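NADH oxidoreductase (Mesorhizobium loti, PDB 3PI7) probably binds NADPH and uses it to reduce an acceptor, as a putative quinone reductase with a GroES-like domain and a Rossmann domain. Local coordinates at residues A[9-15]-A[38-44]; A[81-87]-A[115-121]; A[150-154]-A[304-308]; A[225-229]-A[248-253]. Where two conformers were deposited one is given. Residues are numbered along the deposited sequence.

Contact 1 (A[9-15]-A[38-44]); sequences SEMKALL and EQGRIAV
Register governs an antiparallel pair, as Leu15, Met11 and Ile42, the most covered residues, show. Residues 10-15 and 38-43 are extended as strands whose axes run at 145° and come within 4.5 Å. Met11, a selenomethionine, faces Ile42 in a hydrogen-bonded pair: Met11 N to Ile42 O is 2.8 Å and Ile42 N to Met11 O 2.9 Å. Two residues on, Ala13 pairs with Gly40 (Ala13 N to Gly40 O and Gly40 N to Ala13 O, both 3.0 Å), then Leu15 with Glu38 (Leu15 N to Glu38 O 2.8 Å, Glu38 N to Leu15 O 2.9 Å). In this two-stranded sheet, joined by a long, largely irregular connection, Leu14 is hydrogen-bonded through its backbone to Ala83 and Trp120, loop residues of the GroES-like part. Met11 (chi1 p, chi2 t) sets CE 3.6 Å from CD1 of Ile42 (chi1 p), and Leu15 (m, t) reaches Ile42 CG2 with CD1, also at 3.6 Å. A CB on Gly40 would collide with Leu15 CD1. Ala13 shares this face, which packs on Pro82 and Ala121. Opposite lie Lys12, salt-bridged to Glu122 and the Pro349 carboxylate, and Arg41, its NE 2.8 Å from Glu10 OE2 in a salt bridge.

Contact 2 (A[81-87]-A[115-121]); sequences RPAGFEG and SNWGSWA. With GOL (glycerol), chain B.
Three backbone amide-carbonyl bonds and two from side-chain donors join these largely irregular segments of the GroES-like domain. Gly118 N donates to Pro82 O, Trp120 N to Ala83 O, Ser119 N to Gly84 O and Ser119 OG (chi1 p) to Glu86 O, each at 2.9 Å; Arg81 NH1 reaches Asn116 O at 3.1 Å, and a water links NH1 to Ser115 O. The CA atoms of Ala83-Gly118 and Gly84-Ser119 lie 4.5 Å apart. An ST turn at Ser115, whose OG accepts from Trp117 N at 3.1 Å and is hydrogen-bonded to Val125 O, and an inverse gamma turn centred on Trp120 shape 115-121. Glycerol, probably from crystallisation, sits between the segments: O1 donates to Pro82 O (2.7 Å), O2 to Gly84 O (3.0 Å), and Asn116 N to O3 (2.9 Å). Farther out, the Arg81 guanidinium stacks flat on Trp117, planes at 10°, and Pro82 CB meets Ala121 CB at 3.8 Å. Gly84, at phi/psi 109/119, puts CA 3.5 Å above the centroid of the Trp120 five-membered ring.

Contact 3 (A[150-154]-A[304-308]); sequences PLTAI and AILEA
Small residues on one helix receiving branched side chains from another is a common form of helix-helix packing, met here where helix 298-313 crosses helix 148-163, the helix that leads into the first Rossmann strand, 167-170. The short axes pass 9.6 Å apart at 114°, and no hydrogen bond joins them. Ala304 points toward the partner: its CB lies 3.8 Å from Leu151 CD2 and 3.9 Å from Ile154 CG2, while its carbonyl O is 3.5 Å from both Leu151 CD2 and Ile154 CD1. Ile305 turns its CA-CB bond away, yet its CG1 still meets Leu151 CD1 at 4.0 Å. Glu307 contributes its aliphatic portion, CG lying 4.3 Å from Ile154 CD1, and its carboxylate forms a long, weak ion pair with Arg316. One turn after Ala304, Ala308 completes the small-residue surface beside Trp317. Leu151 and Ile154 (both m, t) fill the space between the helices, and Ala308 CB sits 3.9 Å from Ile154 CD1, 4.1 Å from Leu151 CD2 and 4.2 Å from Pro150 CB.

Contact 4 (A[225-229]-A[248-253]); sequences LREVM and AIFNAM
Segments 225-229 and 248-253 belong to two helices lying side by side on one face of the Rossmann sheet. Their helical axes cross at -43° and approach to 9.8 Å, with Arg226 and Ala252 the closest CA pair at 5.6 Å. Leu225 (chi1 t, chi2 p) points toward the partner, its CD2 4.2 Å from Ile249 CG1 and 3.8 Å from Ala248 O, and its CG 3.9 Å from Ala252 CB. Arg226, in the conformer given, extends its chain (m, t, t) along the exposed side. Arg226 NH2 donates to Asn251 OD1 at 2.6 Å, and Ala252 CB lies over a face of the guanidinium. One water links Arg226 NH1 to Asn251 O; a second, only weakly bonded to Arg226 NH1, donates to Ala252 O. One turn after Leu225 comes Met229, a selenomethionine (m, m): CG meets Ala252 CB at 3.8 Å, CB approaches Ala252 O at 3.3 Å, and SE lies 3.6 Å from CG of Met253, another selenomethionine, where the second helix ends. Beneath the pair runs the parallel sheet, Met229 resting on Ile193 and Val169, Ile249 on Val169, Thr195 and Phe237, and Met253 on Phe237 of strand 236-239, which connects the two helices.

Taken together, the four contacts show chemistry following place. Contacts 1 and 2 are one continuous assembly in the GroES-like part: Leu14 links by backbone to Trp120 and Ala83, and Ile42 packs on Trp117. Both depend on main-chain hydrogen bonds, but contact 1 is only partly buried, its exposed residues lying mostly on strand 38-43, whereas contact 2 is buried. Contacts 3 and 4 join helices and rest on side chains. Contact 3, nearest the middle of the molecule, is partly buried and wholly without cross-helix hydrogen bonds; contact 4, on the far side of the chain's centre from contacts 1 and 2, is mainly buried yet adds an arginine and waters at its solvent edge. The centres of contacts 1 and 4 are about 49 Å apart.

Contact 1 (A[9-15]-A[38-44])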
loop_
_atom_site.group_PDB
_atom_site.type_symbol
_atom_site.label_atom_id
_atom_site.label_comp_id
_atom_site.label_asym_id
_atom_site.label_seq_id
_atom_site.Cartn_x
_atom_site.Cartn_y
_atom_site.Cartn_z
ATOM N N SER A 9 23.867 21.872 37.373
ATOM C CA SER A 9 24.060 20.435 37.373
ATOM C C SER A 9 22.711 19.732 37.582
ATOM O O SER A 9 22.636 18.536 37.386
ATOM C CB SER A 9 25.091 20.014 38.410
ATOM O OG SER A 9 24.728 20.424 39.706
ATOM N N GLU A 10 21.657 20.475 37.962
ATOM C CA GLU A 10 20.327 19.909 38.180
ATOM C C GLU A 10 19.310 20.695 37.379
ATOM O O GLU A 10 19.481 21.894 37.165
ATOM C CB GLU A 10 20.015 19.950 39.685
ATOM C CG GLU A 10 18.758 19.235 40.126
ATOM C CD GLU A 10 18.699 19.012 41.621
ATOM O OE1 GLU A 10 19.687 18.490 42.186
ATOM O OE2 GLU A 10 17.669 19.373 42.232
HETATM N N MSE A 11 18.235 20.042 36.974
HETATM C CA MSE A 11 17.177 20.738 36.215
HETATM C C MSE A 11 15.803 20.141 36.466
HETATM O O MSE A 11 15.690 18.994 36.905
HETATM C CB MSE A 11 17.483 20.637 34.707
HETATM C CG MSE A 11 17.492 19.160 34.197
HETATM SE SE MSE A 11 17.671 19.085 32.323
HETATM C CE MSE A 11 17.330 17.255 32.092
ATOM N N LYS A 12 14.756 20.915 36.190
ATOM C CA LYS A 12 13.411 20.380 36.245
ATOM C C LYS A 12 13.082 19.845 34.854
ATOM O O LYS A 12 13.601 20.349 33.856
ATOM C CB LYS A 12 12.357 21.377 36.755
ATOM C CG LYS A 12 12.210 22.699 36.031
ATOM C CD LYS A 12 11.119 23.531 36.715
ATOM C CE LYS A 12 10.596 24.689 35.893
ATOM N NZ LYS A 12 11.603 25.761 35.702
ATOM N N ALA A 13 12.253 18.794 34.795
ATOM C CA ALA A 13 11.894 18.146 33.545
ATOM C C ALA A 13 10.631 17.342 33.717
ATOM O O ALA A 13 10.241 17.090 34.863
ATOM C CB ALA A 13 13.036 17.234 33.091
ATOM N N LEU A 14 9.979 16.962 32.594
ATOM C CA LEU A 14 8.780 16.092 32.578
ATOM C C LEU A 14 9.274 14.735 32.159
ATOM O O LEU A 14 9.619 14.534 30.983
ATOM C CB LEU A 14 7.693 16.634 31.629
ATOM C CG LEU A 14 7.265 18.078 31.866
ATOM C CD1 LEU A 14 6.188 18.468 30.889
ATOM C CD2 LEU A 14 6.786 18.297 33.333
ATOM N N LEU A 15 9.429 13.843 33.144
ATOM C CA LEU A 15 10.055 12.547 32.964
ATOM C C LEU A 15 9.106 11.447 32.599
ATOM O O LEU A 15 8.056 11.298 33.216
ATOM C CB LEU A 15 10.771 12.147 34.241
ATOM C CG LEU A 15 11.626 13.222 34.875
ATOM C CD1 LEU A 15 12.115 12.759 36.231
ATOM C CD2 LEU A 15 12.780 13.611 33.967
ATOM N N GLU A 38 6.047 12.537 34.902
ATOM C CA GLU A 38 6.129 13.063 36.250
ATOM C C GLU A 38 7.108 14.207 36.240
ATOM O O GLU A 38 8.148 14.143 35.566
ATOM C CB GLU A 38 6.536 12.003 37.269
ATOM C CG GLU A 38 7.872 11.325 37.022
ATOM C CD GLU A 38 8.340 10.433 38.154
ATOM O OE1 GLU A 38 8.022 10.740 39.323
ATOM O OE2 GLU A 38 9.033 9.429 37.876
ATOM N N GLN A 39 6.756 15.269 36.952
ATOM C CA GLN A 39 7.651 16.406 37.065
ATOM C C GLN A 39 8.725 16.001 38.051
ATOM O O GLN A 39 8.421 15.470 39.119
ATOM C CB GLN A 39 6.886 17.663 37.506
ATOM C CG GLN A 39 7.797 18.903 37.520
ATOM C CD GLN A 39 7.136 20.094 38.137
ATOM O OE1 GLN A 39 5.968 20.408 37.859
ATOM N NE2 GLN A 39 7.888 20.801 38.968
ATOM N N GLY A 40 9.973 16.211 37.689
ATOM C CA GLY A 40 11.054 15.863 38.600
ATOM C C GLY A 40 12.248 16.761 38.430
ATOM O O GLY A 40 12.293 17.580 37.518
ATOM N N ARG A 41 13.191 16.640 39.344
ATOM C CA ARG A 41 14.458 17.360 39.293
ATOM C C ARG A 41 15.493 16.287 39.058
ATOM O O ARG A 41 15.535 15.322 39.816
ATOM C CB ARG A 41 14.724 18.148 40.597
ATOM C CG ARG A 41 13.836 19.376 40.776
ATOM C CD ARG A 41 14.410 20.383 41.772
ATOM N NE ARG A 41 15.615 21.057 41.249
ATOM C CZ ARG A 41 15.596 22.096 40.417
ATOM N NH1 ARG A 41 14.441 22.596 39.991
ATOM N NH2 ARG A 41 16.730 22.623 39.981
ATOM N N ILE A 42 16.266 16.398 37.983
ATOM C CA ILE A 42 17.253 15.388 37.628
ATOM C C ILE A 42 18.549 16.060 37.211
ATOM O O ILE A 42 18.562 17.244 36.923
ATOM C CB ILE A 42 16.725 14.449 36.489
ATOM C CG1 ILE A 42 16.393 15.211 35.196
ATOM C CG2 ILE A 42 15.523 13.595 36.951
ATOM C CD1 ILE A 42 16.445 14.271 33.938
ATOM N N ALA A 43 19.622 15.284 37.134
ATOM C CA ALA A 43 20.901 15.792 36.684
ATOM C C ALA A 43 20.829 16.237 35.233
ATOM O O ALA A 43 20.140 15.631 34.402
ATOM C CB ALA A 43 21.969 14.713 36.841
ATOM N N VAL A 44 21.516 17.346 34.939
ATOM C CA VAL A 44 21.613 17.842 33.586
ATOM C C VAL A 44 22.523 16.862 32.817
ATOM O O VAL A 44 23.611 16.535 33.286
ATOM C CB VAL A 44 22.124 19.308 33.540
ATOM C CG1 VAL A 44 22.436 19.753 32.108
ATOM C CG2 VAL A 44 21.105 20.251 34.189
#

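Contact 2 (A[81-87]-A[115-121])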
loop_
_atom_site.group_PDB
_atom_site.type_symbol
_atom_site.label_atom_id
_atom_site.label_comp_id
_atom_site.label_asym_id
_atom_site.label_seq_id
_atom_site.Cartn_x
_atom_site.Cartn_y
_atom_site.Cartn_z
ATOM N N ARG A 81 13.565 9.593 31.486
ATOM C CA ARG A 81 14.108 10.651 30.655
ATOM C C ARG A 81 13.036 11.657 30.347
ATOM O O ARG A 81 11.874 11.284 30.220
ATOM C CB ARG A 81 14.682 10.102 29.323
ATOM C CG ARG A 81 15.755 9.084 29.529
ATOM C CD ARG A 81 16.986 9.645 30.222
ATOM N NE ARG A 81 17.958 8.562 30.361
ATOM C CZ ARG A 81 18.805 8.208 29.392
ATOM N NH1 ARG A 81 18.827 8.873 28.244
ATOM N NH2 ARG A 81 19.592 7.150 29.543
ATOM N N PRO A 82 13.422 12.914 30.149
ATOM C CA PRO A 82 12.452 13.913 29.701
ATOM C C PRO A 82 11.975 13.586 28.297
ATOM O O PRO A 82 12.765 13.172 27.419
ATOM C CB PRO A 82 13.293 15.210 29.646
ATOM C CG PRO A 82 14.440 14.963 30.573
ATOM C CD PRO A 82 14.761 13.522 30.307
ATOM N N ALA A 83 10.680 13.725 28.095
ATOM C CA ALA A 83 10.041 13.566 26.784
ATOM C C ALA A 83 10.159 14.921 26.014
ATOM O O ALA A 83 10.723 15.868 26.545
ATOM C CB ALA A 83 8.582 13.172 26.990
ATOM N N GLY A 84 9.618 14.980 24.795
ATOM C CA GLY A 84 9.610 16.191 23.986
ATOM C C GLY A 84 10.557 16.066 22.824
ATOM O O GLY A 84 11.770 15.880 22.998
ATOM N N PHE A 85 10.019 16.157 21.635
ATOM C CA PHE A 85 10.859 15.955 20.460
ATOM C C PHE A 85 11.461 17.228 19.912
ATOM O O PHE A 85 12.464 17.120 19.215
ATOM C CB PHE A 85 10.071 15.260 19.349
ATOM C CG PHE A 85 9.853 13.785 19.591
ATOM C CD1 PHE A 85 10.920 12.950 19.908
ATOM C CD2 PHE A 85 8.587 13.223 19.462
ATOM C CE1 PHE A 85 10.707 11.592 20.174
ATOM C CE2 PHE A 85 8.387 11.857 19.672
ATOM C CZ PHE A 85 9.444 11.055 20.044
ATOM N N GLU A 86 10.842 18.395 20.096
ATOM C CA GLU A 86 11.407 19.600 19.510
ATOM C C GLU A 86 11.251 20.836 20.380
ATOM O O GLU A 86 10.377 20.920 21.231
ATOM C CB GLU A 86 10.841 19.904 18.091
ATOM C CG GLU A 86 9.484 20.571 18.000
ATOM C CD GLU A 86 8.914 20.894 16.623
ATOM O OE1 GLU A 86 9.666 21.292 15.694
ATOM O OE2 GLU A 86 7.676 20.784 16.496
ATOM N N GLY A 87 12.046 21.840 20.060
ATOM C CA GLY A 87 11.918 23.119 20.724
ATOM C C GLY A 87 12.871 24.134 20.163
ATOM O O GLY A 87 13.459 23.953 19.077
ATOM N N SER A 115 18.078 11.131 21.025
ATOM C CA SER A 115 19.032 11.475 22.110
ATOM C C SER A 115 18.586 10.946 23.488
ATOM O O SER A 115 19.424 10.712 24.373
ATOM C CB SER A 115 19.186 12.993 22.223
ATOM O OG SER A 115 18.042 13.553 22.864
ATOM N N ASN A 116 17.265 10.770 23.665
ATOM C CA ASN A 116 16.670 10.339 24.925
ATOM C C ASN A 116 16.914 11.381 26.051
ATOM O O ASN A 116 16.918 11.036 27.227
ATOM C CB ASN A 116 17.141 8.934 25.314
ATOM C CG ASN A 116 16.464 7.891 24.450
ATOM O OD1 ASN A 116 15.245 7.947 24.245
ATOM N ND2 ASN A 116 17.231 6.892 23.979
ATOM N N TRP A 117 16.998 12.664 25.661
ATOM C CA TRP A 117 17.045 13.855 26.525
ATOM C C TRP A 117 16.164 14.879 25.853
ATOM O O TRP A 117 16.637 15.713 25.082
ATOM C CB TRP A 117 18.477 14.371 26.728
ATOM C CG TRP A 117 19.307 13.395 27.489
ATOM C CD1 TRP A 117 20.234 12.537 26.982
ATOM C CD2 TRP A 117 19.152 13.056 28.868
ATOM N NE1 TRP A 117 20.740 11.746 27.986
ATOM C CE2 TRP A 117 20.065 12.017 29.146
ATOM C CE3 TRP A 117 18.361 13.564 29.915
ATOM C CZ2 TRP A 117 20.206 11.473 30.417
ATOM C CZ3 TRP A 117 18.495 13.012 31.183
ATOM C CH2 TRP A 117 19.408 11.977 31.419
ATOM N N GLY A 118 14.874 14.753 26.116
ATOM C CA GLY A 118 13.839 15.528 25.449
ATOM C C GLY A 118 13.770 16.998 25.724
ATOM O O GLY A 118 14.349 17.499 26.688
ATOM N N SER A 119 12.934 17.677 24.936
ATOM C CA SER A 119 12.805 19.121 25.076
ATOM C C SER A 119 11.923 19.572 26.258
ATOM O O SER A 119 11.866 20.765 26.500
ATOM C CB SER A 119 12.237 19.701 23.789
ATOM O OG SER A 119 10.952 19.173 23.524
ATOM N N TRP A 120 11.190 18.679 26.931
ATOM C CA TRP A 120 10.286 19.062 28.044
ATOM C C TRP A 120 11.103 19.043 29.344
ATOM O O TRP A 120 10.880 18.252 30.269
ATOM C CB TRP A 120 9.049 18.159 28.110
ATOM C CG TRP A 120 8.188 18.219 26.885
ATOM C CD1 TRP A 120 8.346 19.024 25.792
ATOM C CD2 TRP A 120 7.052 17.409 26.623
ATOM N NE1 TRP A 120 7.380 18.756 24.865
ATOM C CE2 TRP A 120 6.559 17.778 25.349
ATOM C CE3 TRP A 120 6.396 16.407 27.341
ATOM C CZ2 TRP A 120 5.432 17.185 24.787
ATOM C CZ3 TRP A 120 5.266 15.822 26.780
ATOM C CH2 TRP A 120 4.829 16.179 25.502
ATOM N N ALA A 121 12.103 19.929 29.351
ATOM C CA ALA A 121 13.155 19.997 30.328
ATOM C C ALA A 121 13.854 21.309 30.204
ATOM O O ALA A 121 13.772 21.945 29.157
ATOM C CB ALA A 121 14.147 18.872 30.043
HETATM C C1 GOL B . 13.157 10.903 24.291
HETATM O O1 GOL B . 12.661 11.196 25.553
HETATM C C2 GOL B . 12.938 12.016 23.277
HETATM O O2 GOL B . 12.166 13.054 23.879
HETATM C C3 GOL B . 14.340 12.314 22.835
HETATM O O3 GOL B . 14.825 11.080 22.165
HETATM O O HOH W 1 21.017 8.647 26.292
#

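Contact 3 (A[150-154]-A[304-308])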
loop_
_atom_site.group_PDB
_atom_site.type_symbol
_atom_site.label_atom_id
_atom_site.label_comp_id
_atom_site.label_asym_id
_atom_site.label_seq_id
_atom_site.Cartn_x
_atom_site.Cartn_y
_atom_site.Cartn_z
ATOM N N PRO A 150 6.781 22.096 9.808
ATOM C CA PRO A 150 7.198 22.743 8.555
ATOM C C PRO A 150 7.940 21.812 7.600
ATOM O O PRO A 150 7.669 21.844 6.408
ATOM C CB PRO A 150 8.107 23.867 9.058
ATOM C CG PRO A 150 7.439 24.274 10.347
ATOM C CD PRO A 150 7.242 22.898 10.964
ATOM N N LEU A 151 8.862 20.958 8.112
ATOM C CA LEU A 151 9.602 20.096 7.190
ATOM C C LEU A 151 8.739 18.973 6.705
ATOM O O LEU A 151 8.880 18.595 5.552
ATOM C CB LEU A 151 10.900 19.560 7.803
ATOM C CG LEU A 151 11.896 20.676 8.177
ATOM C CD1 LEU A 151 13.115 20.085 8.819
ATOM C CD2 LEU A 151 12.302 21.520 6.928
ATOM N N THR A 152 7.805 18.467 7.540
ATOM C CA THR A 152 6.871 17.441 7.068
ATOM C C THR A 152 5.962 18.050 6.004
ATOM O O THR A 152 5.654 17.372 5.012
ATOM C CB THR A 152 6.032 16.898 8.237
ATOM O OG1 THR A 152 6.914 16.435 9.246
ATOM C CG2 THR A 152 5.095 15.761 7.820
ATOM N N ALA A 153 5.544 19.320 6.196
ATOM C CA ALA A 153 4.660 19.966 5.217
ATOM C C ALA A 153 5.363 20.113 3.891
ATOM O O ALA A 153 4.762 19.869 2.846
ATOM C CB ALA A 153 4.193 21.333 5.702
ATOM N N ILE A 154 6.610 20.551 3.911
ATOM C CA ILE A 154 7.354 20.722 2.669
ATOM C C ILE A 154 7.522 19.380 1.997
ATOM O O ILE A 154 7.239 19.249 0.812
ATOM C CB ILE A 154 8.708 21.426 2.933
ATOM C CG1 ILE A 154 8.431 22.902 3.327
ATOM C CG2 ILE A 154 9.663 21.334 1.684
ATOM C CD1 ILE A 154 9.642 23.623 4.000
ATOM N N ALA A 304 14.977 22.246 2.073
ATOM C CA ALA A 304 13.733 22.339 2.858
ATOM C C ALA A 304 13.954 23.178 4.127
ATOM O O ALA A 304 13.081 23.960 4.495
ATOM C CB ALA A 304 13.209 20.951 3.234
ATOM N N ILE A 305 15.109 22.976 4.809
ATOM C CA ILE A 305 15.456 23.728 6.033
ATOM C C ILE A 305 15.604 25.203 5.653
ATOM O O ILE A 305 15.060 26.060 6.351
ATOM C CB ILE A 305 16.738 23.155 6.688
ATOM C CG1 ILE A 305 16.458 21.792 7.342
ATOM C CG2 ILE A 305 17.415 24.148 7.663
ATOM C CD1 ILE A 305 17.735 20.947 7.661
ATOM N N LEU A 306 16.266 25.485 4.499
ATOM C CA LEU A 306 16.448 26.869 4.046
ATOM C C LEU A 306 15.121 27.488 3.667
ATOM O O LEU A 306 14.909 28.649 3.970
ATOM C CB LEU A 306 17.453 26.988 2.878
ATOM C CG LEU A 306 18.939 26.662 3.199
ATOM C CD1 LEU A 306 19.718 26.406 1.919
ATOM C CD2 LEU A 306 19.624 27.809 3.984
ATOM N N GLU A 307 14.216 26.722 3.034
ATOM C CA GLU A 307 12.889 27.210 2.627
ATOM C C GLU A 307 11.995 27.463 3.844
ATOM O O GLU A 307 11.254 28.448 3.843
ATOM C CB GLU A 307 12.211 26.218 1.653
ATOM C CG GLU A 307 10.830 26.623 1.159
ATOM C CD GLU A 307 10.738 27.832 0.240
ATOM O OE1 GLU A 307 11.773 28.250 -0.328
ATOM O OE2 GLU A 307 9.609 28.345 0.064
ATOM N N ALA A 308 12.031 26.567 4.861
ATOM C CA ALA A 308 11.224 26.701 6.067
ATOM C C ALA A 308 11.656 27.976 6.813
ATOM O O ALA A 308 10.799 28.787 7.112
ATOM C CB ALA A 308 11.382 25.480 6.962
#

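Contact 4 (A[225-229]-A[248-253])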
loop_
_atom_site.group_PDB
_atom_site.type_symbol
_atom_site.label_atom_id
_atom_site.label_comp_id
_atom_site.label_asym_id
_atom_site.label_seq_id
_atom_site.Cartn_x
_atom_site.Cartn_y
_atom_site.Cartn_z
ATOM N N LEU A 225 -18.651 12.609 -0.087
ATOM C CA LEU A 225 -17.292 12.179 -0.394
ATOM C C LEU A 225 -17.163 11.732 -1.852
ATOM O O LEU A 225 -16.278 12.236 -2.557
ATOM C CB LEU A 225 -16.892 11.063 0.583
ATOM C CG LEU A 225 -15.535 10.395 0.437
ATOM C CD1 LEU A 225 -14.400 11.409 0.513
ATOM C CD2 LEU A 225 -15.388 9.346 1.468
ATOM N N ARG A 226 -18.050 10.814 -2.315
ATOM C CA ARG A 226 -18.020 10.316 -3.687
ATOM C C ARG A 226 -18.253 11.441 -4.687
ATOM O O ARG A 226 -17.604 11.449 -5.732
ATOM C CB ARG A 226 -19.032 9.177 -3.890
ATOM C CG ARG A 226 -18.691 8.005 -2.990
ATOM C CD ARG A 226 -19.386 6.705 -3.319
ATOM N NE ARG A 226 -18.833 5.645 -2.474
ATOM C CZ ARG A 226 -17.742 4.943 -2.766
ATOM N NH1 ARG A 226 -17.102 5.139 -3.913
ATOM N NH2 ARG A 226 -17.293 4.029 -1.921
ATOM N N GLU A 227 -19.123 12.407 -4.365
ATOM C CA GLU A 227 -19.366 13.539 -5.271
ATOM C C GLU A 227 -18.108 14.371 -5.403
ATOM O O GLU A 227 -17.721 14.737 -6.510
ATOM C CB GLU A 227 -20.529 14.399 -4.770
ATOM C CG GLU A 227 -21.901 13.758 -4.960
ATOM C CD GLU A 227 -23.029 14.536 -4.315
ATOM O OE1 GLU A 227 -22.849 15.747 -4.063
ATOM O OE2 GLU A 227 -24.121 13.954 -4.124
ATOM N N VAL A 228 -17.422 14.601 -4.288
ATOM C CA VAL A 228 -16.188 15.408 -4.312
ATOM C C VAL A 228 -15.066 14.643 -5.048
ATOM O O VAL A 228 -14.312 15.246 -5.811
ATOM C CB VAL A 228 -15.775 15.819 -2.870
ATOM C CG1 VAL A 228 -14.428 16.553 -2.886
ATOM C CG2 VAL A 228 -16.861 16.713 -2.254
HETATM N N MSE A 229 -14.922 13.333 -4.786
HETATM C CA MSE A 229 -13.902 12.545 -5.474
HETATM C C MSE A 229 -14.124 12.556 -6.965
HETATM O O MSE A 229 -13.162 12.655 -7.698
HETATM C CB MSE A 229 -13.887 11.077 -4.999
HETATM C CG MSE A 229 -13.523 10.929 -3.566
HETATM SE SE MSE A 229 -11.838 11.635 -3.064
HETATM C CE MSE A 229 -12.438 13.301 -2.224
ATOM N N ALA A 248 -12.770 4.608 4.003
ATOM C CA ALA A 248 -13.834 5.165 3.160
ATOM C C ALA A 248 -13.273 6.110 2.130
ATOM O O ALA A 248 -13.657 6.052 0.959
ATOM C CB ALA A 248 -14.856 5.891 4.026
ATOM N N ILE A 249 -12.345 6.995 2.553
ATOM C CA ILE A 249 -11.749 7.956 1.627
ATOM C C ILE A 249 -11.006 7.204 0.521
ATOM O O ILE A 249 -11.257 7.436 -0.635
ATOM C CB ILE A 249 -10.819 8.916 2.400
ATOM C CG1 ILE A 249 -11.667 9.870 3.277
ATOM C CG2 ILE A 249 -9.906 9.699 1.424
ATOM C CD1 ILE A 249 -10.818 10.651 4.266
ATOM N N PHE A 250 -10.083 6.306 0.898
ATOM C CA PHE A 250 -9.326 5.531 -0.060
ATOM C C PHE A 250 -10.237 4.811 -1.047
ATOM O O PHE A 250 -10.004 4.851 -2.253
ATOM C CB PHE A 250 -8.462 4.527 0.688
ATOM C CG PHE A 250 -7.593 3.693 -0.220
ATOM C CD1 PHE A 250 -6.595 4.288 -0.993
ATOM C CD2 PHE A 250 -7.715 2.302 -0.243
ATOM C CE1 PHE A 250 -5.749 3.514 -1.784
ATOM C CE2 PHE A 250 -6.857 1.525 -1.021
ATOM C CZ PHE A 250 -5.877 2.138 -1.785
ATOM N N ASN A 251 -11.290 4.174 -0.538
ATOM C CA ASN A 251 -12.241 3.450 -1.365
ATOM C C ASN A 251 -12.898 4.348 -2.431
ATOM O O ASN A 251 -13.125 3.908 -3.563
ATOM C CB ASN A 251 -13.320 2.865 -0.458
ATOM C CG ASN A 251 -14.289 1.949 -1.162
ATOM O OD1 ASN A 251 -15.479 2.253 -1.298
ATOM N ND2 ASN A 251 -13.792 0.849 -1.655
ATOM N N ALA A 252 -13.188 5.607 -2.080
ATOM C CA ALA A 252 -13.880 6.543 -2.972
ATOM C C ALA A 252 -12.927 7.234 -3.945
ATOM O O ALA A 252 -13.391 7.851 -4.916
ATOM C CB ALA A 252 -14.624 7.598 -2.157
HETATM N N MSE A 253 -11.614 7.146 -3.697
HETATM C CA MSE A 253 -10.701 7.865 -4.566
HETATM C C MSE A 253 -10.585 7.222 -5.951
HETATM O O MSE A 253 -10.860 6.012 -6.128
HETATM C CB MSE A 253 -9.326 8.010 -3.914
HETATM C CG MSE A 253 -9.314 9.032 -2.823
HETATM SE SE MSE A 253 -7.651 8.869 -1.912
HETATM C CE MSE A 253 -6.536 10.021 -3.132
HETATM O O HOH W 2 -16.153 7.620 -5.478
HETATM O O HOH W 3 -14.960 3.439 -5.742
#